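PDB 2I6X: hydrolase, haloacid dehalogenase-like family from Porphyromonas gingivalis, which probably acts as a hydrolase of the haloacid dehalogenase (HAD) superfamily. Local coordinates for residues 181-184 against 189-192; 148-153 against 170-175; 7-12 against 163-168; 14-19 against 197-202. All blocks are in the same frame, centred on the assembly; numbering follows the deposited sequence.

Contact 1: residues 181-184 against 189-192; sequences ATAE and HTYC
The flat group here is the carboxylate of Glu-184, met from strand 189-191 at its oxygen OE2. Thr-190 OG1 gives its hydrogen to Glu-184 OE2 across 2.5 Å, a short bond that arrives on the anti side of the oxygen, 17° out of the carboxylate plane. A water adds a second link: it donates to Glu-184 OE2 at 2.8 Å and accepts from Thr-190 N at 2.7 Å. One carboxylate oxygen therefore takes a side-chain bond directly and a backbone N-H through solvent, two ties to the same residue that should restrain the acid's rotation.

The glutamate reaches this place because its chain bends about CB-CG (chi2 -70°), bringing an end that starts on an exposed part of helix 177-185 over to the strand. In Thr-190 the hydroxyl stands between backbone N and carbonyl carbon (chi1 61°), which turns OG1 to the acid and sends CG2 inward beside the helix. There Thr-190 CG2 packs on Ala-183 CB at 3.7 Å. Ala-183 and Thr-190 both also touch Phe-172 of the adjacent strand, so the apolar side of the contact runs on into the core while its polar side lies at the exposed Glu-184. This is packing of a crossover helix on the edge strand it leads to, in the beta-alpha-beta unit of strand 170-173, helix 177-185 and strand 189-191 of the Rossmann-like HAD fold.

Contact 2: residues 148-153 against 170-175; sequences KYKPNE and TLFIDD
Lys-150 and Asp-174 form a buried salt bridge beside the carboxyl end of the parallel sheet, and their sequence settings match the motif III lysine and the motif IV acidic pair of the HAD fold. The lysine leaves a loop that turns through a cis peptide before Pro-151. The bond to its CB heads for strand 170-173; from CB the chain is extended through CG and bends about CG-CD (chi3 -75°). CD passes the edge of the Phe-172 ring, near its plane and 4.3 Å from CZ, and already lies 3.8 Å from Asp-174 OD2. CE follows at 3.7 Å from that oxygen. NZ ends the run 2.6 Å from Asp-174 OD2, on its syn side and 22° out of the carboxylate plane.

Asp-174 comes to meet the lysine with CG anti to the backbone N (chi1 -162°), which carries its carboxylate toward the loop. Both ends have further partners: Lys-150 NZ also bonds to the carbonyl of Leu-110 and makes a long, weak ion pair with Asp-11, while Asn-179 ND2 donates to Asp-174 OD2. The remaining oxygen, Asp-174 OD1, accepts from the backbone N of Gly-176.

Contact 3: residues 7-12 against 163-168; sequences NIVFDL and SGMKPE
At the amino end of the central strand of the Rossmann-like sheet, far down the strand from the Asp-11 that follows it, Asn-7 and Val-9 are covered by Met-165, present as selenomethionine, from the loop between helix 153-163 and strand 170-173. The two apolar side chains cross at about a right angle: Val-9 CG2 touches Met-165 SE at 3.8 Å and Met-165 CE at 3.9 Å. The bend at chi3 (62°) brings the terminal methyl back against the same branch that the selenium touches.

Nearer the loop backbone, Asn-7 ND2 rests 3.7 Å from Met-165 CB, an amide against a methylene. The strongest partner of ND2 is Thr-170 OG1, to which it donates; it also donates to a water at 3.0 Å that in turn accepts from Lys-166 N at 3.0 Å. Two bonds thus hold the amide nitrogen, one of them reaching the facing loop through solvent. The loop is shaped by Gly-164, which leaves the helix with positive phi (74°), and by an ST turn in which Met-165 N donates to Ser-163 OG at 3.1 Å.

Around this pair, Met-159 of helix 153-163 touches both Val-9 and Met-165, Phe-108 of strand 106-111 lies against Met-165, and Phe-172 of strand 170-173 packs on Val-9. The loop thus packs Met-165 between helix 153-163 and strands 7-10 and 106-111.

Contact 4: residues 14-19 against 197-202; sequences GVLIHL and ENWIPA
Val-15 and, more loosely, Leu-16 have helix-like backbone angles that curl the chain into a single turn, presenting the carbonyl of Val-15 to Trp-199 just ahead of helix 200-207. This turn follows strand 7-10 and leads into strand 17-19, which pairs with strand 87-90, an order consistent with the squiggle and flap of HAD proteins.

The indole meets the turn with its edge. Trp-199 NE1 donates to Val-15 O at 2.9 Å, with an N-H...O angle of 158°. The acceptor lies close to the ring plane, whereas the donor is tilted 31° from the carbonyl plane. Beside this bond, Val-15 CG1 approaches Trp-199 NE1 to 3.7 Å and Trp-199 CZ2 to 4.0 Å, the valine side chain standing about perpendicular to that of the tryptophan. Leu-16 reaches in with one branch, CD2, which sits in the ring plane 3.8 Å from Trp-199 CZ2. The N-H thus meets a carbonyl, while Val-15 CG1 and Leu-16 CD2 pack along the same edge near CZ2.

With chi1 at 46°, the indole swings in between its backbone N and carbonyl carbon, from where it also touches Lys-94 and Tyr-97 of helix 92-101. Lys-94 NZ donates to Val-15 O as well, giving that buried carbonyl two donors. Just before the tryptophan, Asn-198 OD1 makes a capping bond, accepting from Ile-200 N at 3.2 Å.

How the contacts relate
Contacts 1, 2 and 3 share the parallel sheet and lie on the same side of the chain's centre; their strands 189-191, 170-173 and 7-10 are successive neighbours. Contact 4 lies farther off, its centre about 16 to 17 Å from theirs, joining the turn after strand 7-10 to the start of helix 200-207. Contacts 2, 3 and 4 are buried, whereas contact 1 is only partly so, and its water-assisted acid fits that edge. Charge is paired in the interior at contact 2 alone; contact 3 mixes apolar packing with a water-linked amide, and contact 4 relies on an indole N-H. Phe-172 touches Val-9 and Ala-183, linking the first three, while Phe-10 packs on Trp-199 of contact 4.

Contact 1: residues 181-184 against 189-192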
loop_
_atom_site.group_PDB
_atom_site.type_symbol
_atom_site.label_atom_id
_atom_site.label_comp_id
_atom_site.label_asym_id
_atom_site.label_seq_id
_atom_site.Cartn_x
_atom_site.Cartn_y
_atom_site.Cartn_z
ATOM N N ALA A 181 -9.721 -11.809 -0.033
ATOM C CA ALA A 181 -10.739 -12.593 -0.761
ATOM C C ALA A 181 -10.402 -12.743 -2.262
ATOM O O ALA A 181 -10.562 -13.813 -2.830
ATOM C CB ALA A 181 -12.129 -11.975 -0.578
ATOM N N THR A 182 -9.912 -11.682 -2.895
ATOM C CA THR A 182 -9.541 -11.770 -4.313
ATOM C C THR A 182 -8.315 -12.650 -4.517
ATOM O O THR A 182 -8.262 -13.414 -5.486
ATOM C CB THR A 182 -9.323 -10.360 -4.951
ATOM O OG1 THR A 182 -10.556 -9.638 -4.936
ATOM C CG2 THR A 182 -8.830 -10.458 -6.381
ATOM N N ALA A 183 -7.333 -12.550 -3.620
ATOM C CA ALA A 183 -6.135 -13.404 -3.740
ATOM C C ALA A 183 -6.451 -14.892 -3.519
ATOM O O ALA A 183 -5.910 -15.762 -4.228
ATOM C CB ALA A 183 -5.030 -12.943 -2.834
ATOM N N GLU A 184 -7.346 -15.178 -2.572
ATOM C CA GLU A 184 -7.874 -16.547 -2.398
ATOM C C GLU A 184 -8.517 -17.097 -3.664
ATOM O O GLU A 184 -8.261 -18.223 -4.050
ATOM C CB GLU A 184 -8.894 -16.605 -1.253
ATOM C CG GLU A 184 -8.243 -16.561 0.146
ATOM C CD GLU A 184 -7.455 -17.842 0.510
ATOM O OE1 GLU A 184 -7.644 -18.925 -0.145
ATOM O OE2 GLU A 184 -6.651 -17.761 1.476
ATOM N N HIS A 189 -1.932 -18.316 -1.423
ATOM C CA HIS A 189 -1.878 -18.401 0.044
ATOM C C HIS A 189 -2.019 -16.996 0.578
ATOM O O HIS A 189 -1.443 -16.067 0.017
ATOM C CB HIS A 189 -0.576 -19.036 0.520
ATOM C CG HIS A 189 -0.400 -20.424 0.003
ATOM N ND1 HIS A 189 -1.007 -21.513 0.594
ATOM C CD2 HIS A 189 0.226 -20.892 -1.103
ATOM C CE1 HIS A 189 -0.734 -22.600 -0.110
ATOM N NE2 HIS A 189 0.018 -22.253 -1.140
ATOM N N THR A 190 -2.837 -16.833 1.613
ATOM C CA THR A 190 -3.053 -15.500 2.158
ATOM C C THR A 190 -2.795 -15.478 3.650
ATOM O O THR A 190 -2.859 -16.515 4.328
ATOM C CB THR A 190 -4.477 -14.907 1.861
ATOM O OG1 THR A 190 -5.487 -15.734 2.450
ATOM C CG2 THR A 190 -4.743 -14.735 0.351
ATOM N N TYR A 191 -2.457 -14.293 4.142
ATOM C CA TYR A 191 -2.473 -14.019 5.581
ATOM C C TYR A 191 -3.005 -12.598 5.787
ATOM O O TYR A 191 -2.614 -11.705 5.067
ATOM C CB TYR A 191 -1.096 -14.198 6.216
ATOM C CG TYR A 191 -1.153 -14.006 7.712
ATOM C CD1 TYR A 191 -1.506 -15.063 8.553
ATOM C CD2 TYR A 191 -0.880 -12.758 8.290
ATOM C CE1 TYR A 191 -1.583 -14.888 9.915
ATOM C CE2 TYR A 191 -0.957 -12.568 9.644
ATOM C CZ TYR A 191 -1.307 -13.634 10.459
ATOM O OH TYR A 191 -1.377 -13.460 11.826
ATOM N N CYS A 192 -3.931 -12.420 6.730
ATOM C CA CYS A 192 -4.603 -11.131 6.945
ATOM C C CYS A 192 -4.247 -10.589 8.325
ATOM O O CYS A 192 -4.916 -10.888 9.312
ATOM C CB CYS A 192 -6.127 -11.236 6.793
ATOM S SG CYS A 192 -6.972 -9.611 6.620
HETATM O O HOH W 1 -4.266 -19.073 2.298
#

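Contact 2: residues 148-153 against 170-175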
loop_
_atom_site.group_PDB
_atom_site.type_symbol
_atom_site.label_atom_id
_atom_site.label_comp_id
_atom_site.label_asym_id
_atom_site.label_seq_id
_atom_site.Cartn_x
_atom_site.Cartn_y
_atom_site.Cartn_z
ATOM N N LYS A 148 -4.733 0.619 -12.059
ATOM C CA LYS A 148 -5.633 -0.431 -11.566
ATOM C C LYS A 148 -5.548 -0.450 -10.041
ATOM O O LYS A 148 -4.629 0.136 -9.461
ATOM C CB LYS A 148 -5.274 -1.830 -12.106
ATOM C CG LYS A 148 -5.042 -1.963 -13.601
ATOM C CD LYS A 148 -4.545 -3.348 -13.933
ATOM C CE LYS A 148 -4.845 -3.710 -15.390
ATOM N NZ LYS A 148 -3.791 -3.335 -16.364
ATOM N N TYR A 149 -6.492 -1.121 -9.389
ATOM C CA TYR A 149 -6.560 -1.069 -7.932
ATOM C C TYR A 149 -7.172 -2.324 -7.412
ATOM O O TYR A 149 -8.058 -2.884 -8.020
ATOM C CB TYR A 149 -7.342 0.174 -7.420
ATOM C CG TYR A 149 -8.741 0.325 -8.001
ATOM C CD1 TYR A 149 -8.939 0.911 -9.279
ATOM C CD2 TYR A 149 -9.870 -0.114 -7.298
ATOM C CE1 TYR A 149 -10.218 1.047 -9.836
ATOM C CE2 TYR A 149 -11.166 0.009 -7.866
ATOM C CZ TYR A 149 -11.319 0.595 -9.126
ATOM O OH TYR A 149 -12.586 0.733 -9.686
ATOM N N LYS A 150 -6.680 -2.763 -6.272
ATOM C CA LYS A 150 -7.317 -3.821 -5.510
ATOM C C LYS A 150 -8.666 -3.289 -5.022
ATOM O O LYS A 150 -8.786 -2.106 -4.737
ATOM C CB LYS A 150 -6.452 -4.182 -4.319
ATOM C CG LYS A 150 -5.106 -4.724 -4.696
ATOM C CD LYS A 150 -4.282 -5.123 -3.452
ATOM C CE LYS A 150 -3.760 -3.889 -2.759
ATOM N NZ LYS A 150 -3.060 -4.243 -1.512
ATOM N N PRO A 151 -9.662 -4.170 -4.884
ATOM C CA PRO A 151 -9.557 -5.631 -5.037
ATOM C C PRO A 151 -9.863 -6.225 -6.419
ATOM O O PRO A 151 -10.170 -7.401 -6.517
ATOM C CB PRO A 151 -10.575 -6.149 -4.000
ATOM C CG PRO A 151 -11.643 -5.041 -3.932
ATOM C CD PRO A 151 -11.021 -3.761 -4.492
ATOM N N ASN A 152 -9.782 -5.438 -7.482
ATOM C CA ASN A 152 -10.041 -5.981 -8.813
ATOM C C ASN A 152 -8.983 -7.012 -9.143
ATOM O O ASN A 152 -7.822 -6.873 -8.729
ATOM C CB ASN A 152 -10.021 -4.887 -9.865
ATOM C CG ASN A 152 -11.102 -3.860 -9.657
ATOM O OD1 ASN A 152 -12.218 -4.210 -9.308
ATOM N ND2 ASN A 152 -10.779 -2.577 -9.874
ATOM N N GLU A 153 -9.395 -8.035 -9.883
ATOM C CA GLU A 153 -8.495 -9.081 -10.369
ATOM C C GLU A 153 -7.467 -8.560 -11.365
ATOM O O GLU A 153 -6.340 -9.046 -11.379
ATOM C CB GLU A 153 -9.289 -10.261 -10.975
ATOM C CG GLU A 153 -10.025 -11.047 -9.921
ATOM C CD GLU A 153 -10.847 -12.192 -10.439
ATOM O OE1 GLU A 153 -10.771 -12.536 -11.646
ATOM O OE2 GLU A 153 -11.579 -12.784 -9.613
ATOM N N THR A 170 2.779 -18.625 -3.849
ATOM C CA THR A 170 2.924 -17.254 -3.385
ATOM C C THR A 170 2.133 -17.013 -2.110
ATOM O O THR A 170 0.977 -17.410 -2.022
ATOM C CB THR A 170 2.483 -16.246 -4.489
ATOM O OG1 THR A 170 3.160 -16.569 -5.720
ATOM C CG2 THR A 170 2.816 -14.844 -4.089
ATOM N N LEU A 171 2.762 -16.361 -1.128
ATOM C CA LEU A 171 2.066 -15.931 0.085
ATOM C C LEU A 171 1.720 -14.445 -0.010
ATOM O O LEU A 171 2.600 -13.631 -0.243
ATOM C CB LEU A 171 2.915 -16.243 1.320
ATOM C CG LEU A 171 2.427 -15.770 2.682
ATOM C CD1 LEU A 171 1.081 -16.416 3.036
ATOM C CD2 LEU A 171 3.492 -16.090 3.742
ATOM N N PHE A 172 0.438 -14.102 0.133
ATOM C CA PHE A 172 -0.059 -12.709 -0.015
ATOM C C PHE A 172 -0.466 -12.166 1.341
ATOM O O PHE A 172 -1.317 -12.753 2.019
ATOM C CB PHE A 172 -1.239 -12.666 -1.006
ATOM C CG PHE A 172 -1.898 -11.282 -1.160
ATOM C CD1 PHE A 172 -1.254 -10.250 -1.852
ATOM C CD2 PHE A 172 -3.174 -11.034 -0.639
ATOM C CE1 PHE A 172 -1.869 -8.964 -2.016
ATOM C CE2 PHE A 172 -3.798 -9.788 -0.794
ATOM C CZ PHE A 172 -3.145 -8.738 -1.485
ATOM N N ILE A 173 0.180 -11.077 1.775
ATOM C CA ILE A 173 -0.016 -10.545 3.142
ATOM C C ILE A 173 -0.667 -9.182 3.039
ATOM O O ILE A 173 -0.037 -8.198 2.609
ATOM C CB ILE A 173 1.304 -10.538 3.955
ATOM C CG1 ILE A 173 1.954 -11.931 3.947
ATOM C CG2 ILE A 173 1.079 -10.017 5.418
ATOM C CD1 ILE A 173 3.438 -11.965 4.403
ATOM N N ASP A 174 -1.953 -9.124 3.385
ATOM C CA ASP A 174 -2.750 -7.893 3.211
ATOM C C ASP A 174 -3.789 -7.833 4.323
ATOM O O ASP A 174 -4.377 -8.840 4.649
ATOM C CB ASP A 174 -3.419 -7.861 1.833
ATOM C CG ASP A 174 -3.900 -6.456 1.402
ATOM O OD1 ASP A 174 -4.457 -5.705 2.222
ATOM O OD2 ASP A 174 -3.756 -6.092 0.205
ATOM N N ASP A 175 -4.000 -6.647 4.885
ATOM C CA ASP A 175 -4.915 -6.429 5.998
ATOM C C ASP A 175 -6.316 -6.131 5.493
ATOM O O ASP A 175 -7.251 -6.003 6.286
ATOM C CB ASP A 175 -4.417 -5.246 6.876
ATOM C CG ASP A 175 -4.295 -3.908 6.075
ATOM O OD1 ASP A 175 -3.734 -3.888 4.930
ATOM O OD2 ASP A 175 -4.760 -2.873 6.612
#

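Contact 3: residues 7-12 against 163-168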
loop_
_atom_site.group_PDB
_atom_site.type_symbol
_atom_site.label_atom_id
_atom_site.label_comp_id
_atom_site.label_asym_id
_atom_site.label_seq_id
_atom_site.Cartn_x
_atom_site.Cartn_y
_atom_site.Cartn_z
ATOM N N ASN A 7 7.392 -17.193 -3.378
ATOM C CA ASN A 7 7.185 -15.764 -3.530
ATOM C C ASN A 7 6.348 -15.226 -2.371
ATOM O O ASN A 7 5.474 -15.925 -1.854
ATOM C CB ASN A 7 6.480 -15.436 -4.852
ATOM C CG ASN A 7 6.852 -16.394 -5.976
ATOM O OD1 ASN A 7 7.970 -16.360 -6.501
ATOM N ND2 ASN A 7 5.914 -17.256 -6.348
ATOM N N ILE A 8 6.631 -13.996 -1.952
ATOM C CA ILE A 8 5.850 -13.384 -0.909
ATOM C C ILE A 8 5.524 -11.983 -1.383
ATOM O O ILE A 8 6.410 -11.273 -1.847
ATOM C CB ILE A 8 6.614 -13.319 0.461
ATOM C CG1 ILE A 8 7.157 -14.690 0.884
ATOM C CG2 ILE A 8 5.717 -12.757 1.568
ATOM C CD1 ILE A 8 8.396 -14.576 1.720
ATOM N N VAL A 9 4.257 -11.593 -1.252
ATOM C CA VAL A 9 3.744 -10.296 -1.685
ATOM C C VAL A 9 3.194 -9.601 -0.457
ATOM O O VAL A 9 2.432 -10.195 0.298
ATOM C CB VAL A 9 2.579 -10.456 -2.720
ATOM C CG1 VAL A 9 1.989 -9.078 -3.102
ATOM C CG2 VAL A 9 3.049 -11.196 -3.958
ATOM N N PHE A 10 3.583 -8.345 -0.255
ATOM C CA PHE A 10 3.167 -7.573 0.906
ATOM C C PHE A 10 2.340 -6.393 0.464
ATOM O O PHE A 10 2.634 -5.786 -0.569
ATOM C CB PHE A 10 4.404 -7.014 1.618
ATOM C CG PHE A 10 5.306 -8.060 2.191
ATOM C CD1 PHE A 10 5.215 -8.418 3.538
ATOM C CD2 PHE A 10 6.268 -8.674 1.402
ATOM C CE1 PHE A 10 6.056 -9.389 4.077
ATOM C CE2 PHE A 10 7.092 -9.646 1.928
ATOM C CZ PHE A 10 6.983 -10.001 3.271
ATOM N N ASP A 11 1.332 -6.026 1.249
ATOM C CA ASP A 11 0.784 -4.655 1.132
ATOM C C ASP A 11 1.731 -3.703 1.898
ATOM O O ASP A 11 2.569 -4.143 2.671
ATOM C CB ASP A 11 -0.628 -4.608 1.718
ATOM C CG ASP A 11 -1.393 -3.343 1.371
ATOM O OD1 ASP A 11 -0.974 -2.523 0.507
ATOM O OD2 ASP A 11 -2.456 -3.166 2.007
ATOM N N LEU A 12 1.582 -2.405 1.683
ATOM C CA LEU A 12 2.361 -1.400 2.352
ATOM C C LEU A 12 1.578 -0.908 3.574
ATOM O O LEU A 12 1.935 -1.242 4.718
ATOM C CB LEU A 12 2.673 -0.242 1.391
ATOM C CG LEU A 12 3.604 0.871 1.916
ATOM C CD1 LEU A 12 4.966 0.343 2.385
ATOM C CD2 LEU A 12 3.772 1.930 0.833
ATOM N N SER A 163 5.608 -10.678 -13.186
ATOM C CA SER A 163 6.571 -11.337 -12.294
ATOM C C SER A 163 6.804 -12.804 -12.614
ATOM O O SER A 163 7.856 -13.351 -12.272
ATOM C CB SER A 163 6.091 -11.251 -10.837
ATOM O OG SER A 163 4.938 -12.077 -10.691
ATOM N N GLY A 164 5.807 -13.443 -13.215
ATOM C CA GLY A 164 5.816 -14.891 -13.428
ATOM C C GLY A 164 5.575 -15.737 -12.184
ATOM O O GLY A 164 5.880 -16.920 -12.171
HETATM N N MSE A 165 5.029 -15.136 -11.137
HETATM C CA MSE A 165 4.696 -15.871 -9.923
HETATM C C MSE A 165 3.496 -16.794 -10.130
HETATM O O MSE A 165 2.473 -16.402 -10.711
HETATM C CB MSE A 165 4.434 -14.905 -8.766
HETATM C CG MSE A 165 3.181 -14.053 -8.934
HETATM SE SE MSE A 165 2.909 -12.812 -7.448
HETATM C CE MSE A 165 4.504 -11.698 -7.545
ATOM N N LYS A 166 3.645 -18.036 -9.682
ATOM C CA LYS A 166 2.518 -18.964 -9.556
ATOM C C LYS A 166 1.774 -18.653 -8.248
ATOM O O LYS A 166 2.392 -18.621 -7.169
ATOM C CB LYS A 166 3.020 -20.409 -9.575
ATOM C CG LYS A 166 3.781 -20.757 -10.838
ATOM C CD LYS A 166 4.072 -22.233 -10.950
ATOM C CE LYS A 166 5.192 -22.476 -11.940
ATOM N NZ LYS A 166 5.441 -23.935 -12.168
ATOM N N PRO A 167 0.463 -18.362 -8.338
ATOM C CA PRO A 167 -0.323 -18.084 -7.113
ATOM C C PRO A 167 -0.205 -19.159 -6.025
ATOM O O PRO A 167 -0.111 -18.836 -4.840
ATOM C CB PRO A 167 -1.761 -17.949 -7.633
ATOM C CG PRO A 167 -1.594 -17.530 -9.065
ATOM C CD PRO A 167 -0.357 -18.233 -9.562
ATOM N N GLU A 168 -0.183 -20.437 -6.407
ATOM C CA GLU A 168 -0.089 -21.470 -5.390
ATOM C C GLU A 168 1.299 -21.569 -4.754
ATOM O O GLU A 168 1.504 -22.331 -3.816
ATOM C CB GLU A 168 -0.573 -22.818 -5.899
ATOM C CG GLU A 168 0.380 -23.515 -6.853
ATOM C CD GLU A 168 0.104 -23.181 -8.317
ATOM O OE1 GLU A 168 0.361 -24.093 -9.156
ATOM O OE2 GLU A 168 -0.379 -22.026 -8.603
HETATM O O HOH W 2 6.233 -19.184 -8.577
#

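Contact 4: residues 14-19 against 197-202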
loop_
_atom_site.group_PDB
_atom_site.type_symbol
_atom_site.label_atom_id
_atom_site.label_comp_id
_atom_site.label_asym_id
_atom_site.label_seq_id
_atom_site.Cartn_x
_atom_site.Cartn_y
_atom_site.Cartn_z
ATOM N N GLY A 14 -0.925 -0.738 6.465
ATOM C CA GLY A 14 -1.545 -1.770 7.298
ATOM C C GLY A 14 -0.538 -2.836 7.687
ATOM O O GLY A 14 -0.262 -3.048 8.872
ATOM N N VAL A 15 0.071 -3.442 6.689
ATOM C CA VAL A 15 1.066 -4.490 6.860
ATOM C C VAL A 15 2.477 -3.985 7.304
ATOM O O VAL A 15 3.047 -4.470 8.277
ATOM C CB VAL A 15 1.113 -5.325 5.511
ATOM C CG1 VAL A 15 2.180 -6.399 5.549
ATOM C CG2 VAL A 15 -0.249 -5.924 5.267
ATOM N N LEU A 16 3.029 -3.009 6.576
ATOM C CA LEU A 16 4.385 -2.526 6.833
ATOM C C LEU A 16 4.373 -1.151 7.503
ATOM O O LEU A 16 5.281 -0.810 8.272
ATOM C CB LEU A 16 5.177 -2.488 5.531
ATOM C CG LEU A 16 5.421 -3.807 4.780
ATOM C CD1 LEU A 16 5.981 -3.594 3.350
ATOM C CD2 LEU A 16 6.372 -4.679 5.597
ATOM N N ILE A 17 3.353 -0.346 7.203
ATOM C CA ILE A 17 3.216 0.945 7.853
ATOM C C ILE A 17 1.885 0.912 8.580
ATOM O O ILE A 17 0.833 0.747 7.943
ATOM C CB ILE A 17 3.190 2.142 6.837
ATOM C CG1 ILE A 17 4.382 2.098 5.881
ATOM C CG2 ILE A 17 3.056 3.516 7.581
ATOM C CD1 ILE A 17 4.336 3.196 4.827
ATOM N N HIS A 18 1.929 1.028 9.908
ATOM C CA HIS A 18 0.729 1.142 10.743
ATOM C C HIS A 18 0.046 2.450 10.388
ATOM O O HIS A 18 0.704 3.498 10.279
ATOM C CB HIS A 18 1.101 1.104 12.243
ATOM C CG HIS A 18 -0.062 1.276 13.184
ATOM N ND1 HIS A 18 0.102 1.575 14.521
ATOM C CD2 HIS A 18 -1.399 1.186 12.989
ATOM C CE1 HIS A 18 -1.082 1.662 15.104
ATOM N NE2 HIS A 18 -2.010 1.435 14.194
ATOM N N LEU A 19 -1.268 2.383 10.221
ATOM C CA LEU A 19 -2.054 3.530 9.782
ATOM C C LEU A 19 -2.902 4.163 10.872
ATOM O O LEU A 19 -3.306 3.505 11.824
ATOM C CB LEU A 19 -2.967 3.101 8.629
ATOM C CG LEU A 19 -2.311 2.569 7.345
ATOM C CD1 LEU A 19 -3.374 2.133 6.314
ATOM C CD2 LEU A 19 -1.370 3.612 6.714
ATOM N N GLU A 197 -0.323 -5.102 13.790
ATOM C CA GLU A 197 0.054 -6.394 14.372
ATOM C C GLU A 197 1.537 -6.723 14.095
ATOM O O GLU A 197 2.012 -6.492 12.982
ATOM C CB GLU A 197 -0.833 -7.476 13.764
ATOM C CG GLU A 197 -0.780 -8.842 14.461
ATOM C CD GLU A 197 -1.562 -9.899 13.670
ATOM O OE1 GLU A 197 -1.149 -11.092 13.665
ATOM O OE2 GLU A 197 -2.576 -9.530 13.026
ATOM N N ASN A 198 2.256 -7.276 15.075
ATOM C CA ASN A 198 3.565 -7.871 14.773
ATOM C C ASN A 198 3.427 -9.264 14.217
ATOM O O ASN A 198 3.306 -10.231 14.977
ATOM C CB ASN A 198 4.550 -7.946 15.953
ATOM C CG ASN A 198 5.923 -8.526 15.502
ATOM O OD1 ASN A 198 6.252 -8.479 14.295
ATOM N ND2 ASN A 198 6.705 -9.074 16.438
ATOM N N TRP A 199 3.495 -9.371 12.900
ATOM C CA TRP A 199 3.226 -10.640 12.236
ATOM C C TRP A 199 4.474 -11.448 11.920
ATOM O O TRP A 199 4.367 -12.498 11.304
ATOM C CB TRP A 199 2.433 -10.419 10.950
ATOM C CG TRP A 199 2.939 -9.290 10.067
ATOM C CD1 TRP A 199 2.307 -8.098 9.845
ATOM C CD2 TRP A 199 4.148 -9.257 9.293
ATOM N NE1 TRP A 199 3.043 -7.321 8.991
ATOM C CE2 TRP A 199 4.171 -8.009 8.618
ATOM C CE3 TRP A 199 5.216 -10.145 9.108
ATOM C CZ2 TRP A 199 5.240 -7.625 7.760
ATOM C CZ3 TRP A 199 6.270 -9.774 8.268
ATOM C CH2 TRP A 199 6.280 -8.514 7.612
ATOM N N ILE A 200 5.646 -10.940 12.296
ATOM C CA ILE A 200 6.893 -11.614 11.987
ATOM C C ILE A 200 6.874 -13.060 12.473
ATOM O O ILE A 200 7.115 -13.951 11.665
ATOM C CB ILE A 200 8.150 -10.859 12.492
ATOM C CG1 ILE A 200 8.349 -9.571 11.688
ATOM C CG2 ILE A 200 9.386 -11.743 12.387
ATOM C CD1 ILE A 200 9.304 -8.580 12.364
ATOM N N PRO A 201 6.590 -13.307 13.780
ATOM C CA PRO A 201 6.552 -14.728 14.207
ATOM C C PRO A 201 5.607 -15.641 13.394
ATOM O O PRO A 201 6.009 -16.741 12.999
ATOM C CB PRO A 201 6.154 -14.644 15.692
ATOM C CG PRO A 201 6.662 -13.279 16.140
ATOM C CD PRO A 201 6.362 -12.395 14.927
ATOM N N ALA A 202 4.388 -15.174 13.111
ATOM C CA ALA A 202 3.395 -15.968 12.366
ATOM C C ALA A 202 3.808 -16.243 10.918
ATOM O O ALA A 202 3.602 -17.346 10.396
ATOM C CB ALA A 202 2.019 -15.293 12.391
#